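Local coordinates for CopN (Chlamydia pneumoniae, PDB 4NRH), which probably acts as a gatekeeper of type III secretion, forming a complex with the chaperone Scc3 (SycD) that directs secretion of the translocators, at residues T100-G103 with A104-I107; F161-K164 with G165-T168; L210-L213 with K214-I218; E231-H234 with K235-D239; R287-L290 with G291-A295. All blocks are in the same frame, centred on the assembly; numbering follows the deposited sequence.

How the interactions relate
Each is a local contact between residues a few positions apart along one helix or at its C-terminal end, so none closes a long loop, and along the chain they run in series without nesting or crossing. Interaction 1, running out of helix 99-105, touches interaction 2 on helix 152-172 where I107 CD1 lies 4.1 Å from F161 CZ. Interaction 3 finishes the long helix 179-215, about 52 Å from interaction 1 between centres. Interactions 4 and 5 bring helices 226-237 and 284-301 together where I236 CG2 meets L290 CD1 at 3.5 Å. Interactions 3, 4 and 5 all belong to the third helical domain.

Interaction 1. Residues T100-G103 with A104-I107; sequences TAIG and AKNI
The carboxamide of N106 is the one flat side-chain group here, and the carbonyl oxygen of I102 sits over one of its faces, almost straight above the central carbon: I102 O is 3.2 Å from N106 CG. On the same face, toward the nitrogen end, I102 CG2 comes within 3.9 Å of N106 ND2. N106 also packs on R172. An oxygen above the amide cannot be met well by an N-H lying in the amide plane, and the side chain accordingly makes no hydrogen bond to it. CG of N106 is turned beside its own backbone N (chi1 -69°), which folds the group back over the preceding turn. The backbone N of N106 takes that same I102 O at 3.0 Å, and K105 N reaches A101 O at 3.0 Å, the repeat of an alpha helix about to end. K105 sets its CG anti to the backbone N and bends at chi3 (67°), bringing NZ alongside I102, 4.0 Å from its CD1. The ammonium group finds its polar partners beyond this turn, in a salt bridge to D69 and a hydrogen bond to S65, both on helix 61-74. On another side A104 CB lies 3.3 Å from T100 O and packs on A62 and R126. I107, the N-cap residue of the next helix, sets CG1 3.6 Å from G103 O. The chemistry is thus split: backbone bonds hold the turn, I102 gives a hydrocarbon flank to one amide and one ammonium, and the lysine charge, probably balanced by D69, ties helix 99-105 to helix 61-74.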
loop_
_atom_site.group_PDB
_atom_site.type_symbol
_atom_site.label_atom_id
_atom_site.label_comp_id
_atom_site.label_asym_id
_atom_site.label_seq_id
_atom_site.Cartn_x
_atom_site.Cartn_y
_atom_site.Cartn_z
ATOM N N THR A 100 -9.615 26.204 5.656
ATOM C CA THR A 100 -8.900 26.336 6.920
ATOM C C THR A 100 -9.862 26.170 8.097
ATOM O O THR A 100 -9.475 25.707 9.171
ATOM C CB THR A 100 -8.183 27.700 7.017
ATOM O OG1 THR A 100 -7.330 27.873 5.878
ATOM C CG2 THR A 100 -7.349 27.791 8.287
ATOM N N ALA A 101 -11.122 26.532 7.882
ATOM C CA ALA A 101 -12.148 26.376 8.906
ATOM C C ALA A 101 -12.946 25.086 8.729
ATOM O O ALA A 101 -13.006 24.259 9.638
ATOM C CB ALA A 101 -13.083 27.577 8.902
ATOM N N ILE A 102 -13.548 24.915 7.556
ATOM C CA ILE A 102 -14.455 23.795 7.317
ATOM C C ILE A 102 -13.722 22.463 7.160
ATOM O O ILE A 102 -14.124 21.454 7.741
ATOM C CB ILE A 102 -15.318 24.034 6.065
ATOM C CG1 ILE A 102 -16.026 25.386 6.159
ATOM C CG2 ILE A 102 -16.337 22.919 5.898
ATOM C CD1 ILE A 102 -16.954 25.507 7.349
ATOM N N GLY A 103 -12.648 22.468 6.378
ATOM C CA GLY A 103 -11.845 21.275 6.175
ATOM C C GLY A 103 -11.239 20.764 7.468
ATOM O O GLY A 103 -11.244 19.562 7.733
ATOM N N ALA A 104 -10.716 21.683 8.272
ATOM C CA ALA A 104 -10.135 21.337 9.563
ATOM C C ALA A 104 -11.198 20.813 10.527
ATOM O O ALA A 104 -10.964 19.855 11.262
ATOM C CB ALA A 104 -9.423 22.542 10.162
ATOM N N LYS A 105 -12.363 21.453 10.522
ATOM C CA LYS A 105 -13.462 21.059 11.398
ATOM C C LYS A 105 -13.962 19.646 11.087
ATOM O O LYS A 105 -14.380 18.917 11.985
ATOM C CB LYS A 105 -14.613 22.065 11.291
ATOM C CG LYS A 105 -15.826 21.735 12.147
ATOM C CD LYS A 105 -16.829 22.880 12.153
ATOM C CE LYS A 105 -17.455 23.081 10.781
ATOM N NZ LYS A 105 -18.461 24.181 10.788
ATOM N N ASN A 106 -13.911 19.263 9.815
ATOM C CA ASN A 106 -14.383 17.945 9.399
ATOM C C ASN A 106 -13.448 16.800 9.788
ATOM O O ASN A 106 -13.811 15.631 9.667
ATOM C CB ASN A 106 -14.614 17.925 7.887
ATOM C CG ASN A 106 -15.785 18.790 7.468
ATOM O OD1 ASN A 106 -16.598 19.198 8.298
ATOM N ND2 ASN A 106 -15.877 19.074 6.174
ATOM N N ILE A 107 -12.247 17.136 10.250
ATOM C CA ILE A 107 -11.302 16.128 10.724
ATOM C C ILE A 107 -10.917 16.404 12.172
ATOM O O ILE A 107 -9.901 15.911 12.665
ATOM C CB ILE A 107 -10.028 16.080 9.858
ATOM C CG1 ILE A 107 -9.302 17.426 9.893
ATOM C CG2 ILE A 107 -10.370 15.686 8.429
ATOM C CD1 ILE A 107 -7.889 17.370 9.362
#

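Interaction 2. Residues F161-K164 with G165-T168; sequences FLMK and GMAT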
loop_
_atom_site.group_PDB
_atom_site.type_symbol
_atom_site.label_atom_id
_atom_site.label_comp_id
_atom_site.label_asym_id
_atom_site.label_seq_id
_atom_site.Cartn_x
_atom_site.Cartn_y
_atom_site.Cartn_z
ATOM N N PHE A 161 -3.267 8.594 10.177
ATOM C CA PHE A 161 -4.133 9.757 10.346
ATOM C C PHE A 161 -4.461 10.385 8.997
ATOM O O PHE A 161 -5.603 10.766 8.741
ATOM C CB PHE A 161 -3.487 10.799 11.260
ATOM C CG PHE A 161 -4.137 12.150 11.181
ATOM C CD1 PHE A 161 -5.409 12.350 11.691
ATOM C CD2 PHE A 161 -3.483 13.218 10.588
ATOM C CE1 PHE A 161 -6.015 13.589 11.615
ATOM C CE2 PHE A 161 -4.084 14.461 10.510
ATOM C CZ PHE A 161 -5.352 14.646 11.026
ATOM N N LEU A 162 -3.447 10.493 8.144
ATOM C CA LEU A 162 -3.608 11.067 6.815
ATOM C C LEU A 162 -4.581 10.239 5.981
ATOM O O LEU A 162 -5.438 10.787 5.288
ATOM C CB LEU A 162 -2.256 11.163 6.107
ATOM C CG LEU A 162 -1.259 12.173 6.678
ATOM C CD1 LEU A 162 0.027 12.180 5.863
ATOM C CD2 LEU A 162 -1.868 13.567 6.739
ATOM N N MET A 163 -4.441 8.918 6.057
ATOM C CA MET A 163 -5.320 8.002 5.337
ATOM C C MET A 163 -6.754 8.102 5.845
ATOM O O MET A 163 -7.703 8.080 5.060
ATOM C CB MET A 163 -4.822 6.562 5.466
ATOM C CG MET A 163 -3.507 6.293 4.758
ATOM S SD MET A 163 -3.668 6.361 2.963
ATOM C CE MET A 163 -4.785 4.991 2.672
ATOM N N LYS A 164 -6.902 8.206 7.162
ATOM C CA LYS A 164 -8.217 8.310 7.783
ATOM C C LYS A 164 -8.917 9.598 7.355
ATOM O O LYS A 164 -10.112 9.598 7.053
ATOM C CB LYS A 164 -8.094 8.252 9.307
ATOM C CG LYS A 164 -9.384 8.555 10.052
ATOM C CD LYS A 164 -10.398 7.436 9.881
ATOM C CE LYS A 164 -11.667 7.715 10.668
ATOM N NZ LYS A 164 -12.663 6.619 10.518
ATOM N N GLY A 165 -8.161 10.692 7.332
ATOM C CA GLY A 165 -8.678 11.974 6.893
ATOM C C GLY A 165 -9.108 11.968 5.438
ATOM O O GLY A 165 -10.160 12.504 5.094
ATOM N N MET A 166 -8.290 11.362 4.581
ATOM C CA MET A 166 -8.571 11.328 3.150
ATOM C C MET A 166 -9.756 10.414 2.849
ATOM O O MET A 166 -10.535 10.676 1.932
ATOM C CB MET A 166 -7.336 10.880 2.366
ATOM C CG MET A 166 -6.256 11.950 2.267
ATOM S SD MET A 166 -4.750 11.405 1.438
ATOM C CE MET A 166 -4.391 9.905 2.343
ATOM N N ALA A 167 -9.880 9.339 3.621
ATOM C CA ALA A 167 -11.026 8.444 3.504
ATOM C C ALA A 167 -12.310 9.192 3.842
ATOM O O ALA A 167 -13.356 8.963 3.235
ATOM C CB ALA A 167 -10.857 7.235 4.408
ATOM N N THR A 168 -12.218 10.084 4.823
ATOM C CA THR A 168 -13.344 10.922 5.217
ATOM C C THR A 168 -13.672 11.903 4.096
ATOM O O THR A 168 -14.839 12.150 3.790
ATOM C CB THR A 168 -13.048 11.695 6.518
ATOM O OG1 THR A 168 -12.838 10.768 7.590
ATOM C CG2 THR A 168 -14.206 12.620 6.874
#
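M163 and M166, neighbours across one turn of helix 152-172, make the close apolar part of this contact, M163 SD lying 3.7 Å from M166 CE as the two chains cross at a slant. M163 is bent at both chi2 and chi3, whereas M166 runs straight through chi2 and folds at chi3 (-52°), which curls its methyl back over the turn to 3.2 Å from L162 O. This side is buried: M166 also meets Y129, L185 and T189, and M163 reaches T189 and R190, as well as D24 of the chaperone chain. G165, buried too, adds no side chain, and its N bonds to F161 O at 2.9 Å. The other side is looser. K164 is exposed, its chain running along the helix toward T168 and touching Y114, with its CE 4.5 Å from T168 OG1. Between these two regions K164 O is gripped twice, by T168 OG1 at 3.0 Å and by T168 N at 3.1 Å, the donors arriving from opposite faces of the carbonyl plane. The threonine's first torsion, -62°, places OG1 beside its own N and hence close to that oxygen. Together with the bonds M166 N to L162 O and A167 N to M163 O, this gives a regular alpha helix in an all-helical fold, with the back-bonded hydroxyl characteristic of serine and threonine inside helices.

Interaction 3. Residues L210-L213 with K214-I218; sequences LDSL and KAEGI
The backbone leaves the alpha helix through a Schellman motif: I218 N bonds to L213 O at 2.9 Å, G217 N bonds to K214 O at 2.9 Å, and G217 takes a positive phi of 74°. Before that, K214 N and A215 N still make ordinary helical bonds to L210 O and D211 O, while E216 N has only weak ones, to the oxygens of S212 and L213. Reversal of the chain carries I218 back across L213, and the two side chains meet at a slant, L213 CD2 lying 4.0 Å from I218 CD1. This apolar pair spanning the 6-to-1 bond is the usual hydrophobic companion of the motif; here L213 and I218 both go on to S261 of helix 259-272. E216 holds its CG between backbone N and carbonyl carbon (chi1 44°), which presses CG to 3.3 Å from L213 O and sends the extended chain alongside L213, with OE2 4.0 Å from L213 CD2. Opposite charges lie near one another on the outer side, D211 OD1 being 4.8 Å from K214 NZ, not in contact and at most weakly attracted at long range. The helix end is therefore sealed by backbone bonds and one apolar contact, and the charges probably add little; the E216 carboxylate, near the S212 and L213 carbonyl oxygens at the helix C terminus, would probably be slightly disfavoured electrostatically, though its exposure to solvent probably screens this.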
loop_
_atom_site.group_PDB
_atom_site.type_symbol
_atom_site.label_atom_id
_atom_site.label_comp_id
_atom_site.label_asym_id
_atom_site.label_seq_id
_atom_site.Cartn_x
_atom_site.Cartn_y
_atom_site.Cartn_z
ATOM N N LEU A 210 25.878 -3.571 13.718
ATOM C CA LEU A 210 27.004 -2.763 14.174
ATOM C C LEU A 210 27.601 -3.307 15.469
ATOM O O LEU A 210 28.821 -3.345 15.628
ATOM C CB LEU A 210 26.575 -1.306 14.362
ATOM C CG LEU A 210 26.149 -0.568 13.091
ATOM C CD1 LEU A 210 25.851 0.895 13.384
ATOM C CD2 LEU A 210 27.211 -0.697 12.011
ATOM N N ASP A 211 26.739 -3.719 16.395
ATOM C CA ASP A 211 27.192 -4.319 17.646
ATOM C C ASP A 211 27.925 -5.630 17.383
ATOM O O ASP A 211 28.923 -5.939 18.036
ATOM C CB ASP A 211 26.012 -4.553 18.592
ATOM C CG ASP A 211 25.465 -3.263 19.171
ATOM O OD1 ASP A 211 26.245 -2.299 19.320
ATOM O OD2 ASP A 211 24.255 -3.214 19.478
ATOM N N SER A 212 27.418 -6.400 16.425
ATOM C CA SER A 212 28.035 -7.665 16.044
ATOM C C SER A 212 29.426 -7.447 15.459
ATOM O O SER A 212 30.379 -8.137 15.824
ATOM C CB SER A 212 27.153 -8.411 15.041
ATOM O OG SER A 212 27.741 -9.641 14.663
ATOM N N LEU A 213 29.534 -6.486 14.547
ATOM C CA LEU A 213 30.808 -6.173 13.910
ATOM C C LEU A 213 31.805 -5.608 14.917
ATOM O O LEU A 213 33.003 -5.883 14.840
ATOM C CB LEU A 213 30.603 -5.192 12.755
ATOM C CG LEU A 213 29.856 -5.765 11.549
ATOM C CD1 LEU A 213 29.425 -4.664 10.595
ATOM C CD2 LEU A 213 30.715 -6.797 10.832
ATOM N N LYS A 214 31.308 -4.811 15.858
ATOM C CA LYS A 214 32.157 -4.240 16.895
ATOM C C LYS A 214 32.687 -5.342 17.809
ATOM O O LYS A 214 33.837 -5.298 18.254
ATOM C CB LYS A 214 31.394 -3.197 17.714
ATOM C CG LYS A 214 32.249 -2.486 18.753
ATOM C CD LYS A 214 31.512 -1.326 19.399
ATOM C CE LYS A 214 30.518 -1.819 20.435
ATOM N NZ LYS A 214 30.227 -0.787 21.467
ATOM N N ALA A 215 31.836 -6.326 18.081
ATOM C CA ALA A 215 32.176 -7.432 18.972
ATOM C C ALA A 215 33.357 -8.264 18.468
ATOM O O ALA A 215 34.049 -8.906 19.257
ATOM C CB ALA A 215 30.958 -8.326 19.177
ATOM N N GLU A 216 33.586 -8.248 17.159
ATOM C CA GLU A 216 34.721 -8.965 16.584
ATOM C C GLU A 216 35.830 -8.012 16.140
ATOM O O GLU A 216 36.672 -8.362 15.313
ATOM C CB GLU A 216 34.268 -9.835 15.409
ATOM C CG GLU A 216 33.295 -9.158 14.459
ATOM C CD GLU A 216 32.891 -10.062 13.310
ATOM O OE1 GLU A 216 33.772 -10.763 12.769
ATOM O OE2 GLU A 216 31.694 -10.073 12.951
ATOM N N GLY A 217 35.819 -6.803 16.694
ATOM C CA GLY A 217 36.888 -5.845 16.472
ATOM C C GLY A 217 36.895 -5.192 15.104
ATOM O O GLY A 217 37.908 -4.631 14.686
ATOM N N ILE A 218 35.772 -5.265 14.399
ATOM C CA ILE A 218 35.662 -4.641 13.084
ATOM C C ILE A 218 35.083 -3.232 13.182
ATOM O O ILE A 218 33.969 -3.039 13.668
ATOM C CB ILE A 218 34.796 -5.484 12.132
ATOM C CG1 ILE A 218 35.428 -6.863 11.934
ATOM C CG2 ILE A 218 34.631 -4.776 10.796
ATOM C CD1 ILE A 218 34.630 -7.773 11.032
#

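Interaction 4. Residues E231-H234 with K235-D239; sequences ESYH and KIIND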
loop_
_atom_site.group_PDB
_atom_site.type_symbol
_atom_site.label_atom_id
_atom_site.label_comp_id
_atom_site.label_asym_id
_atom_site.label_seq_id
_atom_site.Cartn_x
_atom_site.Cartn_y
_atom_site.Cartn_z
ATOM N N GLU A 231 18.152 4.148 2.456
ATOM C CA GLU A 231 18.205 4.845 1.175
ATOM C C GLU A 231 18.932 4.014 0.121
ATOM O O GLU A 231 18.575 4.043 -1.054
ATOM C CB GLU A 231 18.873 6.213 1.333
ATOM C CG GLU A 231 18.007 7.235 2.058
ATOM C CD GLU A 231 18.779 8.473 2.474
ATOM O OE1 GLU A 231 20.027 8.443 2.434
ATOM O OE2 GLU A 231 18.136 9.478 2.844
ATOM N N SER A 232 19.954 3.278 0.548
ATOM C CA SER A 232 20.686 2.394 -0.354
ATOM C C SER A 232 19.789 1.243 -0.794
ATOM O O SER A 232 19.772 0.869 -1.966
ATOM C CB SER A 232 21.952 1.854 0.318
ATOM O OG SER A 232 22.948 2.856 0.417
ATOM N N TYR A 233 19.052 0.691 0.164
ATOM C CA TYR A 233 18.092 -0.381 -0.087
ATOM C C TYR A 233 17.076 0.029 -1.149
ATOM O O TYR A 233 16.785 -0.732 -2.072
ATOM C CB TYR A 233 17.387 -0.763 1.217
ATOM C CG TYR A 233 16.382 -1.887 1.104
ATOM C CD1 TYR A 233 16.765 -3.153 0.678
ATOM C CD2 TYR A 233 15.053 -1.690 1.456
ATOM C CE1 TYR A 233 15.847 -4.185 0.585
ATOM C CE2 TYR A 233 14.129 -2.713 1.370
ATOM C CZ TYR A 233 14.530 -3.959 0.934
ATOM O OH TYR A 233 13.608 -4.977 0.845
ATOM N N HIS A 234 16.541 1.237 -1.010
ATOM C CA HIS A 234 15.554 1.757 -1.950
ATOM C C HIS A 234 16.184 2.093 -3.297
ATOM O O HIS A 234 15.546 1.951 -4.339
ATOM C CB HIS A 234 14.867 2.990 -1.365
ATOM C CG HIS A 234 14.003 2.690 -0.181
ATOM N ND1 HIS A 234 13.852 3.565 0.873
ATOM C CD2 HIS A 234 13.242 1.610 0.113
ATOM C CE1 HIS A 234 13.037 3.035 1.767
ATOM N NE2 HIS A 234 12.651 1.850 1.330
ATOM N N LYS A 235 17.434 2.541 -3.267
ATOM C CA LYS A 235 18.183 2.814 -4.490
ATOM C C LYS A 235 18.367 1.533 -5.291
ATOM O O LYS A 235 18.244 1.525 -6.517
ATOM C CB LYS A 235 19.545 3.429 -4.163
ATOM C CG LYS A 235 20.331 3.894 -5.379
ATOM C CD LYS A 235 21.568 4.676 -4.968
ATOM C CE LYS A 235 22.427 5.030 -6.171
ATOM N NZ LYS A 235 23.668 5.751 -5.771
ATOM N N ILE A 236 18.661 0.449 -4.581
ATOM C CA ILE A 236 18.849 -0.857 -5.199
ATOM C C ILE A 236 17.523 -1.427 -5.708
ATOM O O ILE A 236 17.459 -1.977 -6.808
ATOM C CB ILE A 236 19.506 -1.839 -4.210
ATOM C CG1 ILE A 236 20.933 -1.392 -3.893
ATOM C CG2 ILE A 236 19.528 -3.237 -4.778
ATOM C CD1 ILE A 236 21.669 -2.316 -2.949
ATOM N N ILE A 237 16.468 -1.289 -4.907
ATOM C CA ILE A 237 15.140 -1.746 -5.308
ATOM C C ILE A 237 14.643 -0.992 -6.540
ATOM O O ILE A 237 14.057 -1.581 -7.451
ATOM C CB ILE A 237 14.116 -1.579 -4.163
ATOM C CG1 ILE A 237 14.347 -2.634 -3.081
ATOM C CG2 ILE A 237 12.691 -1.689 -4.682
ATOM C CD1 ILE A 237 13.302 -2.609 -1.990
ATOM N N ASN A 238 14.909 0.310 -6.579
ATOM C CA ASN A 238 14.458 1.154 -7.678
ATOM C C ASN A 238 15.339 1.025 -8.918
ATOM O O ASN A 238 15.132 1.722 -9.914
ATOM C CB ASN A 238 14.393 2.617 -7.232
ATOM C CG ASN A 238 13.137 2.928 -6.438
ATOM O OD1 ASN A 238 12.138 3.390 -6.990
ATOM N ND2 ASN A 238 13.181 2.673 -5.136
ATOM N N ASP A 239 16.321 0.131 -8.855
ATOM C CA ASP A 239 17.129 -0.200 -10.022
ATOM C C ASP A 239 16.437 -1.335 -10.775
ATOM O O ASP A 239 16.386 -2.469 -10.301
ATOM C CB ASP A 239 18.548 -0.599 -9.607
ATOM C CG ASP A 239 19.489 -0.765 -10.791
ATOM O OD1 ASP A 239 19.019 -0.824 -11.946
ATOM O OD2 ASP A 239 20.715 -0.832 -10.561
#
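Two torsions bring Y233 and I237 together: the tyrosine ring swings anti to its backbone nitrogen (chi1 -179°), and the isoleucine keeps CG1 beside its own N with CD1 extended beyond it. CD1 of I237 then stands over one face of the ring, 3.7 Å from the centroid of Y233 and 25° off the ring normal, a CH-pi contact displaced toward the rim, with I237 CD1 closest to Y233 CZ at 3.4 Å. Ring position is fixed from elsewhere, by a hydrogen bond between its OH and T276 OG1 and an edge-to-face stack with F202. On another side, I236 lays CG1 3.2 Å from S232 O and turns toward F269 and V247. The backbone bonds K235 N to E231 O, I236 N to S232 O and I237 N to Y233 O run regularly to the last turn of helix 226-237, inside the third helical domain of this secretion-regulator family. At that end N238 closes the final turn twice over: its backbone N lies 2.8 Å from H234 O, and its ND2 reaches the same oxygen in a fairly straight bond (165°), whose length of 2.6 Å may reflect coordinate error. These donors come from opposite faces of the carbonyl plane, and the oxygen lies nearly in the plane of the side-chain amide. The imidazole of H234 leads elsewhere, its NE2 hydrogen-bonded to S198 on helix 179-215.

Interaction 5. Residues R287-L290 with G291-A295; sequences RQQL and GAMIA
Residues 287-290 and 291-295 form consecutive turns of helix 284-301, with the four bonds G291 N to R287 O, A292 N to Q288 O, M293 N to Q289 O and I294 N to L290 O all between 3.0 and 3.1 Å. Among the side chains, L290 and I294 meet across the turn, L290 CG lying 4.1 Å from I294 CD1. The leucine stem stands anti to its N (chi1 -178°), the isoleucine's CG1 lies beside its own, and the two side chains cross at a slant; I294 also has CG1 3.2 Å from L290 O. Both are buried, L290 packing on I236 and I237 of helix 226-237 and I294 continuing onto F269 and F270. Further round, M293 folds its chain back, setting CG 3.2 Å from Q289 O and CE 4.5 Å from Q289 CG, a loose contact that lies near P242. G291, buried, has no side chain, and the neighbouring A292 presents only a methyl, which packs on I44 of the chaperone chain. Q288 goes to the same partner: its OE1 accepts from the backbone N of D41 and its NE2 donates to the backbone O of V39, both in the chaperone chain. R287 hydrogen-bonds through NH2 to L273 O. The helix is thus two-sided in its chemistry: an apolar flank holds to the domain's own helices, while the Q288 amide, using both its donor and its acceptor, binds main-chain atoms of the chaperone.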
loop_
_atom_site.group_PDB
_atom_site.type_symbol
_atom_site.label_atom_id
_atom_site.label_comp_id
_atom_site.label_asym_id
_atom_site.label_seq_id
_atom_site.Cartn_x
_atom_site.Cartn_y
_atom_site.Cartn_z
ATOM N N ARG A 287 11.758 -8.322 -7.860
ATOM C CA ARG A 287 11.972 -8.776 -6.489
ATOM C C ARG A 287 12.747 -10.089 -6.489
ATOM O O ARG A 287 13.736 -10.238 -5.771
ATOM C CB ARG A 287 10.642 -8.952 -5.756
ATOM C CG ARG A 287 10.785 -9.647 -4.412
ATOM C CD ARG A 287 9.483 -9.652 -3.633
ATOM N NE ARG A 287 9.667 -10.205 -2.294
ATOM C CZ ARG A 287 9.523 -11.491 -1.994
ATOM N NH1 ARG A 287 9.197 -12.359 -2.941
ATOM N NH2 ARG A 287 9.709 -11.910 -0.749
ATOM N N GLN A 288 12.281 -11.037 -7.295
ATOM C CA GLN A 288 12.952 -12.323 -7.445
ATOM C C GLN A 288 14.372 -12.150 -7.983
ATOM O O GLN A 288 15.317 -12.751 -7.470
ATOM C CB GLN A 288 12.150 -13.237 -8.372
ATOM C CG GLN A 288 12.857 -14.531 -8.732
ATOM C CD GLN A 288 11.955 -15.499 -9.471
ATOM O OE1 GLN A 288 11.410 -16.433 -8.881
ATOM N NE2 GLN A 288 11.791 -15.279 -10.770
ATOM N N GLN A 289 14.512 -11.324 -9.016
ATOM C CA GLN A 289 15.814 -11.068 -9.624
ATOM C C GLN A 289 16.768 -10.374 -8.658
ATOM O O GLN A 289 17.970 -10.639 -8.668
ATOM C CB GLN A 289 15.656 -10.229 -10.895
ATOM C CG GLN A 289 16.945 -10.065 -11.686
ATOM C CD GLN A 289 16.718 -9.461 -13.058
ATOM O OE1 GLN A 289 15.685 -8.842 -13.313
ATOM N NE2 GLN A 289 17.686 -9.638 -13.950
ATOM N N LEU A 290 16.231 -9.494 -7.818
ATOM C CA LEU A 290 17.055 -8.785 -6.844
ATOM C C LEU A 290 17.571 -9.748 -5.781
ATOM O O LEU A 290 18.718 -9.648 -5.346
ATOM C CB LEU A 290 16.271 -7.646 -6.191
ATOM C CG LEU A 290 17.079 -6.825 -5.188
ATOM C CD1 LEU A 290 18.372 -6.364 -5.835
ATOM C CD2 LEU A 290 16.277 -5.636 -4.679
ATOM N N GLY A 291 16.713 -10.678 -5.369
ATOM C CA GLY A 291 17.102 -11.727 -4.445
ATOM C C GLY A 291 18.260 -12.531 -5.000
ATOM O O GLY A 291 19.218 -12.835 -4.287
ATOM N N ALA A 292 18.158 -12.881 -6.278
ATOM C CA ALA A 292 19.208 -13.615 -6.973
ATOM C C ALA A 292 20.529 -12.849 -6.982
ATOM O O ALA A 292 21.588 -13.419 -6.723
ATOM C CB ALA A 292 18.774 -13.928 -8.397
ATOM N N MET A 293 20.458 -11.556 -7.285
ATOM C CA MET A 293 21.658 -10.735 -7.413
ATOM C C MET A 293 22.353 -10.522 -6.071
ATOM O O MET A 293 23.582 -10.474 -6.005
ATOM C CB MET A 293 21.316 -9.384 -8.046
ATOM C CG MET A 293 20.835 -9.480 -9.487
ATOM S SD MET A 293 21.936 -10.448 -10.539
ATOM C CE MET A 293 20.945 -11.914 -10.823
ATOM N N ILE A 294 21.570 -10.391 -5.004
ATOM C CA ILE A 294 22.130 -10.286 -3.662
ATOM C C ILE A 294 22.812 -11.598 -3.286
ATOM O O ILE A 294 23.905 -11.602 -2.719
ATOM C CB ILE A 294 21.054 -9.935 -2.613
ATOM C CG1 ILE A 294 20.486 -8.541 -2.882
ATOM C CG2 ILE A 294 21.631 -9.993 -1.206
ATOM C CD1 ILE A 294 19.306 -8.186 -2.008
ATOM N N ALA A 295 22.157 -12.708 -3.613
ATOM C CA ALA A 295 22.728 -14.035 -3.402
ATOM C C ALA A 295 24.031 -14.195 -4.178
ATOM O O ALA A 295 25.004 -14.756 -3.672
ATOM C CB ALA A 295 21.732 -15.112 -3.804
#